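Local coordinates for hypothetical protein (Bacteroides caccae, PDB 4M8R), which is of unknown function but joins an N-terminal Ig-like domain to a WD40-like domain that probably forms a beta-propeller, at residues 55-58 against 59-63; 224-228 against 229-233; 297-301 against 302-306; 412-416 against 417-421; 36-39 against 40-44. All blocks are in the same frame, centred on the assembly; numbering follows the deposited sequence.

In the fold
Contacts 1 and 5 belong to the Ig-like domain, where they lead into the neighbouring strands 60-72 and 43-50 of one sheet; contacts 2, 3 and 4 belong to the WD40-like domain. Contacts 3 and 4 are the buried ones, both apolar entries into a strand of the probable propeller, with their polar groups turned to partners elsewhere. Contact 2 lies at the surface and depends on amide and backbone bonds; it touches contact 1 through Leu62 and Ser229, across the boundary between the domains. Contacts 1 and 5 are partly buried, one built on a tyrosine hydroxyl, the other on an aspartate. Contacts 1, 2 and 5 all meet a second subunit.

Contact 1: 55-58 against 59-63; sequences PLFP and EGYLG
Tyr61 reaches back along the chain to Phe57 and Pro58, and its hydroxyl sits where the loop becomes a strand. The side chain leaves with CG beside its own backbone N (chi1 -47°), which swings the ring over the Glu59-Gly60 peptide until OH accepts the N-H of Glu59 at 3.0 Å from Glu59 N. At 157° this bond is fairly straight. The same oxygen lies 3.9 Å from Phe57 CE2, the two aromatic side chains crossing at about a right angle. Pro58 fills the angle between them: its CB comes to the edge of the Tyr61 ring, 4.1 Å from CE2, and also lies above one face of the Phe57 ring, toward its rim. The peptide before Pro58 is cis, consistent with the sharp bend that brings these groups together. A second subunit packs on this side, its Phe239 meeting Tyr61 and its Phe264 meeting Phe57. Glu59 is buried and leads away from the loop, with a long, weak ion pair to Arg49. Leu56 makes the looser side: its side chain comes no nearer than 5.2 Å to residues 59-63, and Leu322 of a third subunit packs on it. Its carbonyl O comes 3.3 Å from Glu59 N, at too poor an angle for a hydrogen bond. A cis-proline bend thus runs into strand 60-72, paired with strand 43-50 in the sheet of the Ig-like domain.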
loop_
_atom_site.group_PDB
_atom_site.type_symbol
_atom_site.label_atom_id
_atom_site.label_comp_id
_atom_site.label_asym_id
_atom_site.label_seq_id
_atom_site.Cartn_x
_atom_site.Cartn_y
_atom_site.Cartn_z
ATOM N N PRO A 55 -6.453 9.542 21.054
ATOM C CA PRO A 55 -6.002 8.185 21.374
ATOM C C PRO A 55 -6.972 7.103 20.912
ATOM O O PRO A 55 -8.174 7.208 21.135
ATOM C CB PRO A 55 -5.909 8.189 22.904
ATOM C CG PRO A 55 -5.810 9.626 23.286
ATOM C CD PRO A 55 -6.631 10.358 22.268
ATOM N N LEU A 56 -6.434 6.083 20.257
ATOM C CA LEU A 56 -7.180 4.891 19.893
ATOM C C LEU A 56 -6.235 3.699 20.018
ATOM O O LEU A 56 -5.012 3.866 19.947
ATOM C CB LEU A 56 -7.728 5.009 18.468
ATOM C CG LEU A 56 -6.805 4.685 17.277
ATOM C CD1 LEU A 56 -7.605 4.656 15.981
ATOM C CD2 LEU A 56 -5.639 5.658 17.158
ATOM N N PHE A 57 -6.791 2.509 20.227
ATOM C CA PHE A 57 -6.002 1.284 20.156
ATOM C C PHE A 57 -6.095 0.710 18.740
ATOM O O PHE A 57 -7.198 0.560 18.208
ATOM C CB PHE A 57 -6.467 0.232 21.172
ATOM C CG PHE A 57 -5.541 -0.951 21.259
ATOM C CD1 PHE A 57 -5.638 -1.996 20.354
ATOM C CD2 PHE A 57 -4.537 -0.989 22.214
ATOM C CE1 PHE A 57 -4.769 -3.065 20.416
ATOM C CE2 PHE A 57 -3.665 -2.061 22.280
ATOM C CZ PHE A 57 -3.781 -3.099 21.380
ATOM N N PRO A 58 -4.948 0.370 18.126
ATOM C CA PRO A 58 -3.579 0.502 18.623
ATOM C C PRO A 58 -3.030 1.913 18.492
ATOM O O PRO A 58 -3.392 2.640 17.574
ATOM C CB PRO A 58 -2.783 -0.427 17.702
ATOM C CG PRO A 58 -3.538 -0.403 16.419
ATOM C CD PRO A 58 -4.990 -0.285 16.806
ATOM N N GLU A 59 -2.137 2.276 19.398
ATOM C CA GLU A 59 -1.400 3.531 19.305
ATOM C C GLU A 59 -0.208 3.349 18.355
ATOM O O GLU A 59 -0.121 2.354 17.641
ATOM C CB GLU A 59 -0.910 3.950 20.690
ATOM C CG GLU A 59 -1.991 3.943 21.753
ATOM C CD GLU A 59 -1.462 4.401 23.087
ATOM O OE1 GLU A 59 -1.260 5.620 23.264
ATOM O OE2 GLU A 59 -1.242 3.539 23.958
ATOM N N GLY A 60 0.692 4.322 18.335
ATOM C CA GLY A 60 1.966 4.184 17.640
ATOM C C GLY A 60 3.046 3.757 18.621
ATOM O O GLY A 60 3.124 4.297 19.726
ATOM N N TYR A 61 3.871 2.791 18.217
ATOM C CA TYR A 61 4.892 2.211 19.096
ATOM C C TYR A 61 6.227 2.103 18.397
ATOM O O TYR A 61 6.286 1.904 17.200
ATOM C CB TYR A 61 4.482 0.812 19.549
ATOM C CG TYR A 61 3.058 0.721 20.031
ATOM C CD1 TYR A 61 2.696 1.228 21.269
ATOM C CD2 TYR A 61 2.070 0.137 19.244
ATOM C CE1 TYR A 61 1.387 1.147 21.725
ATOM C CE2 TYR A 61 0.757 0.052 19.689
ATOM C CZ TYR A 61 0.423 0.560 20.930
ATOM O OH TYR A 61 -0.875 0.481 21.380
ATOM N N LEU A 62 7.301 2.230 19.159
ATOM C CA LEU A 62 8.645 2.029 18.638
ATOM C C LEU A 62 9.556 1.640 19.792
ATOM O O LEU A 62 9.440 2.189 20.883
ATOM C CB LEU A 62 9.150 3.303 17.967
ATOM C CG LEU A 62 10.439 3.186 17.155
ATOM C CD1 LEU A 62 10.274 2.204 16.001
ATOM C CD2 LEU A 62 10.848 4.564 16.649
ATOM N N GLY A 63 10.449 0.688 19.553
ATOM C CA GLY A 63 11.357 0.221 20.593
ATOM C C GLY A 63 11.852 -1.196 20.350
ATOM O O GLY A 63 11.127 -2.011 19.779
#

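Contact 2: 224-228 against 229-233; sequences AGLEQ and SNYAT. With EDO (1,2-ethanediol), chain G.
A type I beta turn from Gln228 to Tyr231 organises this loop between strands 217-221 and 239-240 of the WD40-like domain. Its closing bond runs from Tyr231 N to Gln228 O, 2.9 Å. The Gln228 side chain adds a second tie from the same residue: CG stands opposite the backbone N (chi1 164°) and the chain then bends at chi2, laying the amide over the turn. OE1 there takes the N-H of Asn230 at 2.6 Å from Asn230 N, the donor standing well above the carbonyl plane. This is close quarters, since Asn230 CB is also only 3.0 Å from OE1. The other end of the amide, NE2, gives weak bonds to Gly225 O and to Lys234 O. An alanine here would keep the turn's backbone bond but would probably leave the Asn230 N-H without its acceptor and the turn freer to shift against Gly225. Leu226 CD2 meets the Tyr231 ring obliquely, 3.7 Å from CD1, while a 1,2-ethanediol, probably from the crystallisation liquor, rests its O2 over one face of that ring. Asn230 directs OD1 to Gly66 N in the Ig-like domain, and its side chain packs on Asn230 of a second subunit. With one amide serving backbone groups before, within and after the turn, the loop is held chiefly by polar bonds at the surface.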
loop_
_atom_site.group_PDB
_atom_site.type_symbol
_atom_site.label_atom_id
_atom_site.label_comp_id
_atom_site.label_asym_id
_atom_site.label_seq_id
_atom_site.Cartn_x
_atom_site.Cartn_y
_atom_site.Cartn_z
ATOM N N ALA A 224 21.215 2.647 3.361
ATOM C CA ALA A 224 20.465 1.698 4.201
ATOM C C ALA A 224 20.515 2.010 5.707
ATOM O O ALA A 224 19.538 1.772 6.415
ATOM C CB ALA A 224 20.946 0.281 3.950
ATOM N N GLY A 225 21.638 2.544 6.187
ATOM C CA GLY A 225 21.772 2.967 7.590
ATOM C C GLY A 225 20.891 4.148 7.982
ATOM O O GLY A 225 20.559 4.317 9.149
ATOM N N LEU A 226 20.508 4.969 7.008
ATOM C CA LEU A 226 19.593 6.079 7.254
ATOM C C LEU A 226 18.131 5.645 7.255
ATOM O O LEU A 226 17.317 6.214 7.977
ATOM C CB LEU A 226 19.768 7.157 6.188
ATOM C CG LEU A 226 21.155 7.791 6.076
ATOM C CD1 LEU A 226 21.170 8.765 4.912
ATOM C CD2 LEU A 226 21.545 8.492 7.367
ATOM N N GLU A 227 17.791 4.647 6.445
ATOM C CA GLU A 227 16.391 4.234 6.274
ATOM C C GLU A 227 16.007 3.154 7.291
ATOM O O GLU A 227 15.392 2.150 6.940
ATOM C CB GLU A 227 16.154 3.746 4.831
ATOM C CG GLU A 227 16.115 4.868 3.801
ATOM C CD GLU A 227 14.847 5.704 3.900
ATOM O OE1 GLU A 227 13.795 5.247 3.400
ATOM O OE2 GLU A 227 14.899 6.819 4.470
ATOM N N GLN A 228 16.338 3.386 8.560
ATOM C CA GLN A 228 16.383 2.307 9.543
ATOM C C GLN A 228 16.339 2.875 10.981
ATOM O O GLN A 228 17.069 3.815 11.301
ATOM C CB GLN A 228 17.643 1.477 9.235
ATOM C CG GLN A 228 18.139 0.530 10.303
ATOM C CD GLN A 228 18.953 1.208 11.398
ATOM O OE1 GLN A 228 18.695 0.979 12.572
ATOM N NE2 GLN A 228 19.931 2.036 11.024
ATOM N N SER A 229 15.487 2.294 11.834
ATOM C CA SER A 229 15.055 2.926 13.113
ATOM C C SER A 229 16.130 3.166 14.195
ATOM O O SER A 229 15.904 3.953 15.124
ATOM C CB SER A 229 13.871 2.154 13.726
ATOM O OG SER A 229 14.221 0.819 14.038
ATOM N N ASN A 230 17.268 2.475 14.088
ATOM C CA ASN A 230 18.437 2.731 14.950
ATOM C C ASN A 230 19.526 3.569 14.247
ATOM O O ASN A 230 20.716 3.457 14.565
ATOM C CB ASN A 230 19.026 1.409 15.477
ATOM C CG ASN A 230 18.413 0.976 16.797
ATOM O OD1 ASN A 230 18.477 1.700 17.791
ATOM N ND2 ASN A 230 17.824 -0.214 16.816
ATOM N N TYR A 231 19.104 4.407 13.297
ATOM C CA TYR A 231 19.978 5.386 12.645
ATOM C C TYR A 231 20.895 6.112 13.640
ATOM O O TYR A 231 22.093 6.294 13.382
ATOM C CB TYR A 231 19.124 6.449 11.898
ATOM C CG TYR A 231 19.740 7.837 11.932
ATOM C CD1 TYR A 231 20.665 8.239 10.975
ATOM C CD2 TYR A 231 19.421 8.735 12.950
ATOM C CE1 TYR A 231 21.242 9.496 11.023
ATOM C CE2 TYR A 231 19.999 9.989 13.005
ATOM C CZ TYR A 231 20.906 10.367 12.038
ATOM O OH TYR A 231 21.479 11.615 12.084
ATOM N N ALA A 232 20.318 6.553 14.760
ATOM C CA ALA A 232 21.024 7.394 15.731
ATOM C C ALA A 232 22.346 6.785 16.212
ATOM O O ALA A 232 23.332 7.501 16.399
ATOM C CB ALA A 232 20.120 7.699 16.916
ATOM N N THR A 233 22.365 5.464 16.384
ATOM C CA THR A 233 23.534 4.752 16.898
ATOM C C THR A 233 24.259 3.898 15.841
ATOM O O THR A 233 25.247 3.246 16.165
ATOM C CB THR A 233 23.133 3.852 18.093
ATOM O OG1 THR A 233 22.066 2.970 17.707
ATOM C CG2 THR A 233 22.685 4.704 19.281
HETATM C C1 EDO G . 16.383 9.525 8.190
HETATM O O1 EDO G . 15.213 8.697 8.118
HETATM C C2 EDO G . 17.170 9.235 9.462
HETATM O O2 EDO G . 18.396 9.963 9.398
#

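Contact 3: 297-301 against 302-306; sequences EGIEA and DAIIP
Ile299, Ala301 and Ile304 make a small, buried apolar contact where the loop after strand 292-295 turns into strand 303-310, the edge strand of a four-stranded antiparallel sheet that probably forms one blade of the propeller. The entry is marked by a classic beta bulge: Asp302 and Ala303 both face Tyr332 on the adjoining strand 325-333. The extra residue probably shifts the alternation of side chains, consistent with Ile299 and Ala301 sharing a side with Ile304. Ile304 sets out toward the loop. Its CG1 lies 4.1 Å from Ala301 CB, and the far end of the same branch, CD1, touches Ile299 CG2, also at 4.1 Å. The two isoleucines cross at about a right angle, meeting by one methyl each rather than lying alongside. That meeting depends on Ile299 holding CG2 opposite its backbone N, which leaves its longer CG1 branch (chi1 -65°) to lead away from the strand. Trp282 and Pro284 of strand 282-288, in a different sheet, pack against Ile304, so the cluster sits at a seam between two sheets. Ala301 ties that seam by a backbone bond to Trp282. Asp302 turns outward from the apolar group, and both its carboxylate oxygens are taken: OD1 forms a salt bridge with Lys281 NZ, and OD2 accepts the N-H of Ser334.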
loop_
_atom_site.group_PDB
_atom_site.type_symbol
_atom_site.label_atom_id
_atom_site.label_comp_id
_atom_site.label_asym_id
_atom_site.label_seq_id
_atom_site.Cartn_x
_atom_site.Cartn_y
_atom_site.Cartn_z
ATOM N N GLU A 297 31.288 6.219 -26.724
ATOM C CA GLU A 297 32.247 6.809 -27.668
ATOM C C GLU A 297 31.675 7.957 -28.497
ATOM O O GLU A 297 30.464 8.078 -28.662
ATOM C CB GLU A 297 32.791 5.733 -28.617
ATOM C CG GLU A 297 33.617 4.638 -27.945
ATOM C CD GLU A 297 34.969 5.116 -27.433
ATOM O OE1 GLU A 297 35.377 6.257 -27.749
ATOM O OE2 GLU A 297 35.631 4.342 -26.706
ATOM N N GLY A 298 32.572 8.800 -29.004
ATOM C CA GLY A 298 32.217 9.858 -29.952
ATOM C C GLY A 298 31.916 11.225 -29.357
ATOM O O GLY A 298 31.728 12.188 -30.098
ATOM N N ILE A 299 31.875 11.322 -28.028
ATOM C CA ILE A 299 31.586 12.587 -27.352
ATOM C C ILE A 299 32.732 12.998 -26.425
ATOM O O ILE A 299 33.115 12.248 -25.522
ATOM C CB ILE A 299 30.274 12.508 -26.536
ATOM C CG1 ILE A 299 29.068 12.314 -27.468
ATOM C CG2 ILE A 299 30.085 13.763 -25.689
ATOM C CD1 ILE A 299 28.705 10.867 -27.727
ATOM N N GLU A 300 33.269 14.190 -26.667
ATOM C CA GLU A 300 34.246 14.817 -25.782
ATOM C C GLU A 300 33.880 16.298 -25.668
ATOM O O GLU A 300 34.079 17.069 -26.611
ATOM C CB GLU A 300 35.667 14.632 -26.322
ATOM C CG GLU A 300 36.762 15.003 -25.330
ATOM C CD GLU A 300 38.127 14.453 -25.721
ATOM O OE1 GLU A 300 38.646 14.838 -26.792
ATOM O OE2 GLU A 300 38.687 13.645 -24.948
ATOM N N ALA A 301 33.335 16.683 -24.516
ATOM C CA ALA A 301 32.730 18.005 -24.338
ATOM C C ALA A 301 33.370 18.788 -23.190
ATOM O O ALA A 301 34.257 18.287 -22.501
ATOM C CB ALA A 301 31.236 17.854 -24.100
ATOM N N ASP A 302 32.910 20.020 -22.997
ATOM C CA ASP A 302 33.463 20.908 -21.971
ATOM C C ASP A 302 32.786 20.756 -20.613
ATOM O O ASP A 302 33.321 21.214 -19.607
ATOM C CB ASP A 302 33.394 22.361 -22.444
ATOM C CG ASP A 302 34.251 22.606 -23.668
ATOM O OD1 ASP A 302 35.416 22.163 -23.669
ATOM O OD2 ASP A 302 33.762 23.241 -24.626
ATOM N N ALA A 303 31.609 20.135 -20.594
ATOM C CA ALA A 303 30.978 19.696 -19.344
ATOM C C ALA A 303 29.891 18.673 -19.644
ATOM O O ALA A 303 29.185 18.779 -20.654
ATOM C CB ALA A 303 30.396 20.874 -18.575
ATOM N N ILE A 304 29.783 17.665 -18.782
ATOM C CA ILE A 304 28.762 16.636 -18.917
ATOM C C ILE A 304 28.207 16.302 -17.540
ATOM O O ILE A 304 28.961 15.955 -16.629
ATOM C CB ILE A 304 29.310 15.350 -19.564
ATOM C CG1 ILE A 304 29.867 15.649 -20.961
ATOM C CG2 ILE A 304 28.215 14.291 -19.663
ATOM C CD1 ILE A 304 30.483 14.449 -21.646
ATOM N N ILE A 305 26.891 16.417 -17.399
ATOM C CA ILE A 305 26.213 16.074 -16.160
ATOM C C ILE A 305 25.061 15.121 -16.475
ATOM O O ILE A 305 24.190 15.456 -17.276
ATOM C CB ILE A 305 25.648 17.328 -15.467
ATOM C CG1 ILE A 305 26.742 18.390 -15.301
ATOM C CG2 ILE A 305 25.048 16.963 -14.111
ATOM C CD1 ILE A 305 26.226 19.729 -14.809
ATOM N N PRO A 306 25.047 13.932 -15.848
ATOM C CA PRO A 306 23.903 13.050 -16.034
ATOM C C PRO A 306 22.664 13.577 -15.311
ATOM O O PRO A 306 22.786 14.262 -14.297
ATOM C CB PRO A 306 24.356 11.726 -15.395
ATOM C CG PRO A 306 25.807 11.877 -15.096
ATOM C CD PRO A 306 26.050 13.342 -14.948
#

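Contact 4: 412-416 against 417-421; sequences SDMPY and NSVVW
Selenomethionine Met414 puts CG beside its backbone N (chi1 -54°) and then bends at chi2 and again at chi3, so the chain curls round and delivers its terminal methyl to Val419. CE stops 3.9 Å from Val419 CG1. Tyr416 also carries its CG beside the backbone N (chi1 -44°), which lays Tyr416 CD2 against Val419 CG1, 3.9 Å away. Val419 CG1 is therefore held from two directions: the methyl meets the ring obliquely, and the valine side chain crosses both partners at about a right angle. The ring is braced by its neighbours in the loop as well. Met414 SE lies in the ring plane at its edge, 3.8 Å from Tyr416 CE2, and Pro415 CD sits over one face, toward the rim. Pro415 is the centre of an inverse gamma turn, in which Tyr416 N gives a weak bond to Met414 O at 3.0 Å, a tight bend that probably helps bring the two large side chains to one flank. The strand they lead into, 419-422, pairs antiparallel with strand 118-123, so the end of the chain completes a sheet begun at the start of the WD40-like domain, consistent with the velcro closure of beta-propellers. Leu119 of that partner strand packs on both Met414 and Val419, and Ala132, one strand further in, meets Met414 and Tyr416. The tyrosine hydroxyl is hydrogen-bonded to Glu130 OE1. Asn417 lies on the exposed side of the bend, where its OD1 accepts from Arg393 NH2.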
loop_
_atom_site.group_PDB
_atom_site.type_symbol
_atom_site.label_atom_id
_atom_site.label_comp_id
_atom_site.label_asym_id
_atom_site.label_seq_id
_atom_site.Cartn_x
_atom_site.Cartn_y
_atom_site.Cartn_z
ATOM N N SER A 412 18.046 34.886 -8.551
ATOM C CA SER A 412 19.000 35.399 -9.540
ATOM C C SER A 412 20.398 35.623 -8.945
ATOM O O SER A 412 21.397 35.512 -9.660
ATOM C CB SER A 412 18.482 36.706 -10.147
ATOM O OG SER A 412 17.262 36.495 -10.835
ATOM N N ASP A 413 20.469 35.946 -7.651
ATOM C CA ASP A 413 21.764 36.156 -6.982
ATOM C C ASP A 413 22.583 34.858 -6.953
ATOM O O ASP A 413 23.601 34.761 -7.640
ATOM C CB ASP A 413 21.597 36.776 -5.573
ATOM C CG ASP A 413 20.677 35.968 -4.655
ATOM O OD1 ASP A 413 19.810 35.214 -5.151
ATOM O OD2 ASP A 413 20.823 36.096 -3.423
HETATM N N MSE A 414 22.115 33.871 -6.186
HETATM C CA MSE A 414 22.674 32.514 -6.163
HETATM C C MSE A 414 24.179 32.441 -6.327
HETATM O O MSE A 414 24.670 32.119 -7.412
HETATM C CB MSE A 414 22.000 31.687 -7.270
HETATM C CG MSE A 414 20.469 31.682 -7.204
HETATM SE SE MSE A 414 19.785 30.722 -5.617
HETATM C CE MSE A 414 19.523 28.979 -6.484
ATOM N N PRO A 415 24.935 32.723 -5.248
ATOM C CA PRO A 415 26.394 32.573 -5.277
ATOM C C PRO A 415 26.842 31.120 -5.032
ATOM O O PRO A 415 27.613 30.850 -4.105
ATOM C CB PRO A 415 26.852 33.499 -4.145
ATOM C CG PRO A 415 25.737 33.442 -3.162
ATOM C CD PRO A 415 24.471 33.278 -3.963
ATOM N N TYR A 416 26.362 30.205 -5.879
ATOM C CA TYR A 416 26.591 28.766 -5.724
ATOM C C TYR A 416 26.933 28.117 -7.062
ATOM O O TYR A 416 26.462 28.561 -8.112
ATOM C CB TYR A 416 25.333 28.062 -5.195
ATOM C CG TYR A 416 24.602 28.751 -4.064
ATOM C CD1 TYR A 416 25.199 28.922 -2.824
ATOM C CD2 TYR A 416 23.294 29.198 -4.228
ATOM C CE1 TYR A 416 24.528 29.541 -1.784
ATOM C CE2 TYR A 416 22.612 29.818 -3.190
ATOM C CZ TYR A 416 23.235 29.986 -1.972
ATOM O OH TYR A 416 22.568 30.598 -0.940
ATOM N N ASN A 417 27.729 27.051 -7.012
ATOM C CA ASN A 417 27.947 26.171 -8.171
ATOM C C ASN A 417 27.111 24.897 -8.093
ATOM O O ASN A 417 26.866 24.249 -9.113
ATOM C CB ASN A 417 29.427 25.787 -8.306
ATOM C CG ASN A 417 30.222 26.789 -9.121
ATOM O OD1 ASN A 417 29.783 27.227 -10.185
ATOM N ND2 ASN A 417 31.407 27.144 -8.635
ATOM N N SER A 418 26.696 24.532 -6.884
ATOM C CA SER A 418 25.845 23.370 -6.678
ATOM C C SER A 418 24.640 23.755 -5.844
ATOM O O SER A 418 24.773 24.409 -4.805
ATOM C CB SER A 418 26.621 22.263 -5.969
ATOM O OG SER A 418 27.814 21.960 -6.665
ATOM N N VAL A 419 23.462 23.359 -6.315
ATOM C CA VAL A 419 22.245 23.445 -5.514
ATOM C C VAL A 419 21.561 22.088 -5.511
ATOM O O VAL A 419 21.739 21.296 -6.434
ATOM C CB VAL A 419 21.264 24.521 -6.025
ATOM C CG1 VAL A 419 21.854 25.907 -5.822
ATOM C CG2 VAL A 419 20.890 24.288 -7.483
ATOM N N VAL A 420 20.776 21.833 -4.472
ATOM C CA VAL A 420 20.118 20.548 -4.302
ATOM C C VAL A 420 18.751 20.719 -3.661
ATOM O O VAL A 420 18.598 21.455 -2.689
ATOM C CB VAL A 420 20.993 19.586 -3.458
ATOM C CG1 VAL A 420 21.423 20.234 -2.144
ATOM C CG2 VAL A 420 20.264 18.276 -3.196
ATOM N N TRP A 421 17.752 20.048 -4.224
ATOM C CA TRP A 421 16.440 19.951 -3.593
ATOM C C TRP A 421 16.492 18.896 -2.487
ATOM O O TRP A 421 17.103 17.840 -2.661
ATOM C CB TRP A 421 15.381 19.546 -4.616
ATOM C CG TRP A 421 14.854 20.665 -5.469
ATOM C CD1 TRP A 421 15.022 20.818 -6.812
ATOM C CD2 TRP A 421 14.053 21.769 -5.036
ATOM N NE1 TRP A 421 14.381 21.948 -7.241
ATOM C CE2 TRP A 421 13.779 22.552 -6.173
ATOM C CE3 TRP A 421 13.543 22.170 -3.798
ATOM C CZ2 TRP A 421 13.015 23.720 -6.115
ATOM C CZ3 TRP A 421 12.785 23.334 -3.736
ATOM C CH2 TRP A 421 12.528 24.095 -4.890
#

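Contact 5: 36-39 against 40-44; sequences DGFQ and EGDQV
Asp42 and Gln39 answer each other twice across a type II beta turn that joins the loop after strand 30-36 to strand 43-50 of the Ig-like domain. The backbone bond runs from Asp42 N to Gln39 O at 3.1 Å and is nearly straight, 162° at the hydrogen, although the donor stands above the plane of the Gln39 carbonyl. The return bond comes from the side chain. With CG beside its backbone N (chi1 -77°), Asp42 directs its carboxylate back over the mouth of the turn, and OD2 accepts the N-H of Gln39 weakly, 3.1 Å from Gln39 N. Thus both the N-H and the C=O of Gln39 find their partners in Asp42. OD2 has a stronger mate in Arg96 NH1, a salt bridge to strand 88-96, and OD1 is also hydrogen-bonded outside the turn. The backbone O of Asp42 is taken by Arg72 NH1. Phe38 stands beside the carboxylate, CD1 4.0 Å from Asp42 OD2 with the two planes 63° apart, and packs inward on Ile33, Met77 and Leu94. Gly41 holds a positive phi that would jam a side chain against the carbonyl before it. On the outside of the turn, Gln39 and Glu40 pack on Glu40 and Gln39 of a second subunit. A leucine in place of Asp42 would probably leave Arg96 without its counter-charge and the Gln39 N-H without its acceptor. Salt-bridged to Arg96, the buried aspartate is likely to stay ionised, while the Arg72 bond to its backbone O helps tie the turn to the sheet.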
loop_
_atom_site.group_PDB
_atom_site.type_symbol
_atom_site.label_atom_id
_atom_site.label_comp_id
_atom_site.label_asym_id
_atom_site.label_seq_id
_atom_site.Cartn_x
_atom_site.Cartn_y
_atom_site.Cartn_z
ATOM N N ASP A 36 23.979 4.018 41.204
ATOM C CA ASP A 36 25.226 3.369 41.605
ATOM C C ASP A 36 25.324 2.005 40.936
ATOM O O ASP A 36 24.361 1.243 40.945
ATOM C CB ASP A 36 25.274 3.202 43.128
ATOM C CG ASP A 36 25.155 4.528 43.871
ATOM O OD1 ASP A 36 25.680 5.550 43.373
ATOM O OD2 ASP A 36 24.540 4.547 44.961
ATOM N N GLY A 37 26.476 1.713 40.340
ATOM C CA GLY A 37 26.740 0.393 39.762
ATOM C C GLY A 37 26.755 0.308 38.243
ATOM O O GLY A 37 26.683 -0.785 37.689
ATOM N N PHE A 38 26.861 1.442 37.558
ATOM C CA PHE A 38 27.010 1.421 36.104
ATOM C C PHE A 38 28.327 0.765 35.712
ATOM O O PHE A 38 29.282 0.755 36.494
ATOM C CB PHE A 38 26.921 2.831 35.523
ATOM C CG PHE A 38 25.554 3.438 35.640
ATOM C CD1 PHE A 38 24.585 3.188 34.678
ATOM C CD2 PHE A 38 25.232 4.245 36.719
ATOM C CE1 PHE A 38 23.322 3.745 34.790
ATOM C CE2 PHE A 38 23.973 4.803 36.832
ATOM C CZ PHE A 38 23.017 4.555 35.870
ATOM N N GLN A 39 28.366 0.217 34.498
ATOM C CA GLN A 39 29.522 -0.540 34.024
ATOM C C GLN A 39 29.889 -0.153 32.599
ATOM O O GLN A 39 29.041 0.311 31.837
ATOM C CB GLN A 39 29.233 -2.036 34.089
ATOM C CG GLN A 39 28.854 -2.528 35.477
ATOM C CD GLN A 39 28.854 -4.044 35.594
ATOM O OE1 GLN A 39 29.101 -4.758 34.623
ATOM N NE2 GLN A 39 28.580 -4.542 36.795
ATOM N N GLU A 40 31.162 -0.340 32.248
ATOM C CA GLU A 40 31.627 -0.113 30.881
ATOM C C GLU A 40 30.826 -1.006 29.951
ATOM O O GLU A 40 30.712 -2.212 30.182
ATOM C CB GLU A 40 33.109 -0.467 30.727
ATOM C CG GLU A 40 34.086 0.441 31.460
ATOM C CD GLU A 40 35.500 -0.129 31.484
ATOM O OE1 GLU A 40 35.947 -0.677 30.449
ATOM O OE2 GLU A 40 36.168 -0.030 32.537
ATOM N N GLY A 41 30.256 -0.414 28.913
ATOM C CA GLY A 41 29.498 -1.178 27.936
ATOM C C GLY A 41 27.999 -1.156 28.160
ATOM O O GLY A 41 27.252 -1.603 27.292
ATOM N N ASP A 42 27.550 -0.656 29.313
ATOM C CA ASP A 42 26.122 -0.441 29.540
ATOM C C ASP A 42 25.580 0.445 28.430
ATOM O O ASP A 42 26.217 1.427 28.047
ATOM C CB ASP A 42 25.851 0.219 30.899
ATOM C CG ASP A 42 25.956 -0.757 32.060
ATOM O OD1 ASP A 42 26.378 -1.910 31.847
ATOM O OD2 ASP A 42 25.624 -0.370 33.202
ATOM N N GLN A 43 24.421 0.071 27.894
ATOM C CA GLN A 43 23.758 0.860 26.867
ATOM C C GLN A 43 22.417 1.354 27.399
ATOM O O GLN A 43 21.976 0.953 28.480
ATOM C CB GLN A 43 23.592 0.042 25.587
ATOM C CG GLN A 43 24.914 -0.525 25.070
ATOM C CD GLN A 43 24.855 -1.032 23.633
ATOM O OE1 GLN A 43 23.973 -0.660 22.858
ATOM N NE2 GLN A 43 25.809 -1.883 23.271
ATOM N N VAL A 44 21.791 2.252 26.650
ATOM C CA VAL A 44 20.509 2.805 27.037
ATOM C C VAL A 44 19.549 2.696 25.861
ATOM O O VAL A 44 19.895 3.056 24.737
ATOM C CB VAL A 44 20.656 4.273 27.482
ATOM C CG1 VAL A 44 19.301 4.883 27.801
ATOM C CG2 VAL A 44 21.581 4.371 28.694
#